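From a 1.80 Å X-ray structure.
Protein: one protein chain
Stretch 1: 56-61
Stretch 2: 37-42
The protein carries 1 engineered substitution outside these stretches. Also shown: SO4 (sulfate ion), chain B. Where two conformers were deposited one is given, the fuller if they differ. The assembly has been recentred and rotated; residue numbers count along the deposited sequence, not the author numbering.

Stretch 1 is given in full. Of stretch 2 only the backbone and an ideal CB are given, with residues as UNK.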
# COMPACT_ATOMS: atom_id res chain seq x y z
N GLN A 56 3.11 1.08 9.18
CA GLN A 56 3.57 -0.25 9.62
C GLN A 56 3.71 -0.37 11.11
O GLN A 56 4.70 0.04 11.63
CB GLN A 56 4.98 -0.48 9.06
CG GLN A 56 5.06 -0.37 7.58
CD GLN A 56 6.39 -0.86 7.05
OE1 GLN A 56 7.30 -0.06 6.71
NE2 GLN A 56 6.54 -2.17 7.04
N MET A 57 2.72 -0.93 11.82
CA MET A 57 2.84 -1.12 13.27
C MET A 57 2.13 -2.42 13.64
O MET A 57 1.07 -2.71 13.10
CB MET A 57 2.12 0.00 14.05
CG MET A 57 2.62 1.36 13.66
SD MET A 57 1.89 2.79 14.47
CE MET A 57 0.25 2.70 13.83
N PRO A 58 2.68 -3.14 14.62
CA PRO A 58 2.05 -4.39 15.03
C PRO A 58 0.78 -4.10 15.81
O PRO A 58 0.61 -3.03 16.41
CB PRO A 58 3.15 -5.00 15.93
CG PRO A 58 3.61 -3.83 16.72
CD PRO A 58 3.64 -2.69 15.66
N GLY A 59 -0.14 -5.03 15.83
CA GLY A 59 -1.37 -4.86 16.57
C GLY A 59 -2.34 -4.08 15.72
O GLY A 59 -3.03 -4.66 14.91
N THR A 60 -2.45 -2.78 15.94
CA THR A 60 -3.33 -1.96 15.12
C THR A 60 -2.45 -1.05 14.31
O THR A 60 -1.73 -0.22 14.88
CB THR A 60 -4.29 -1.10 15.99
OG1 THR A 60 -5.06 -1.99 16.82
CG2 THR A 60 -5.20 -0.24 15.18
N ASP A 61 -2.46 -1.24 13.00
CA ASP A 61 -1.64 -0.44 12.12
C ASP A 61 -2.34 0.89 11.77
O ASP A 61 -3.44 1.16 12.20
CB ASP A 61 -1.18 -1.24 10.88
CG ASP A 61 -2.29 -1.55 9.90
OD1 ASP A 61 -3.35 -0.91 9.88
OD2 ASP A 61 -2.08 -2.47 9.03
N UNK A 37 2.27 7.14 20.93
CA UNK A 37 1.96 5.75 21.07
C UNK A 37 2.80 4.96 20.10
O UNK A 37 3.32 5.54 19.14
CB UNK A 37 0.47 5.49 20.85
N UNK A 38 2.88 3.66 20.33
CA UNK A 38 3.65 2.77 19.44
C UNK A 38 2.77 1.91 18.49
O UNK A 38 3.28 1.18 17.61
CB UNK A 38 4.52 1.84 20.29
N UNK A 39 1.44 2.00 18.66
CA UNK A 39 0.49 1.44 17.71
C UNK A 39 -0.88 2.10 17.92
O UNK A 39 -1.00 2.97 18.75
CB UNK A 39 0.40 -0.08 17.87
N UNK A 40 -1.88 1.68 17.16
CA UNK A 40 -3.16 2.33 17.19
C UNK A 40 -4.20 1.74 18.13
O UNK A 40 -5.37 2.04 18.00
CB UNK A 40 -3.73 2.34 15.77
N UNK A 41 -3.79 0.85 19.01
CA UNK A 41 -4.72 0.15 19.91
C UNK A 41 -5.12 0.98 21.12
O UNK A 41 -4.28 1.69 21.72
CB UNK A 41 -4.09 -1.16 20.39
N UNK A 42 -6.39 0.90 21.50
CA UNK A 42 -6.89 1.55 22.77
C UNK A 42 -6.71 3.05 22.91
O UNK A 42 -6.58 3.54 24.03
CB UNK A 42 -6.19 0.91 23.97
S SO4 B . 5.79 3.45 7.14
O1 SO4 B . 6.99 4.29 7.03
O2 SO4 B . 5.89 2.35 6.19
O3 SO4 B . 5.51 2.84 8.46
O4 SO4 B . 4.54 4.28 6.80

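Position 37 has extended backbone angles, and its CA-to-CB bond points sideways, with nothing of stretch 1 within 5.5 Å of the ideal CB. The contact sets no demand, so many residues would suit. The deposited residue is A37, which adds nothing to this interface.

Position 38 also points its CB sideways into space that stretch 1 leaves empty. Its backbone does the touching: the carbonyl O lies 3.8 Å from M57 SD and 4.3 Å from P58 CD. Small or polar side chains are as plausible as larger ones. The residue is S38, chi1 in the p well, and its hydroxyl stays out of reach of stretch 1.

Position 39 faces stretch 1 directly. The ideal CB sits 3.3 Å from P58 O, which is tight, 3.7 Å from T60 O and 4.2 Å from M57 CB. Two carbonyls crowd the root of the side chain, so a beta-branched residue would have to place its extra atom with care, whereas alanine, serine, asparagine or aspartate could fit. Since stretch 1 offers acceptors here, a donor might look the natural choice, yet the deposited residue is D39. In the p rotamer its carboxylate turns from those carbonyls toward its own loop, where OD1 accepts a hydrogen bond from the backbone N of position 41 at 2.8 Å. The side chain thus braces the turn, while its CB packs against stretch 1.

Position 40 is the most constrained. Its backbone N donates to T60 O at 3.0 Å, with an N-H...O angle of 160°, a bond that needs no side chain and holds the two loops close: the CA atoms of 40 and T60 are 4.8 Å apart. A CB would point toward stretch 1 and come within 3.0 Å of T60 CG2. Phi and psi of -94/12° are open to most residues, so the argument for glycine comes from this methyl rather than from the backbone angles. G40 is what is found, and its bare CA leaves room for the threonine.

At position 41 the CB points sideways, but its ideal position is 3.8 Å from T60 OG1. A short polar side chain could turn back to that hydroxyl; serine and threonine suit well, and asparagine or aspartate might also be considered. The residue is S41. With chi1 at -60° (m), its OG lies 2.8 Å from T60 OG1, a hydrogen bond in which either hydroxyl could be the donor. The threonine therefore meets this loop through its backbone carbonyl at one position and its hydroxyl at the next.

Position 42 lies beyond the contact, its ideal CB having no stretch 1 atom within 5.5 Å. The positive phi, 58/24°, is the clearer clue: it favours glycine, asparagine or aspartate. The deposited N42 fits that preference, and its side chain makes no contact with stretch 1.

Stretch 2 (37-42) ASDGSN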
# COMPACT_ATOMS: atom_id res chain seq x y z
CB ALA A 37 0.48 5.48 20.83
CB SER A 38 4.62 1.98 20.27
OG SER A 38 3.89 1.10 21.01
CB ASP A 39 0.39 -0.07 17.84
CG ASP A 39 -0.08 -0.50 19.19
OD1 ASP A 39 -1.25 -0.20 19.56
OD2 ASP A 39 0.73 -1.23 19.81
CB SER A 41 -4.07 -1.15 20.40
OG SER A 41 -3.75 -2.00 19.32
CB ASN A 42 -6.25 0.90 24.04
CG ASN A 42 -6.14 -0.56 23.96
OD1 ASN A 42 -4.99 -1.10 23.99
ND2 ASN A 42 -7.29 -1.26 23.76
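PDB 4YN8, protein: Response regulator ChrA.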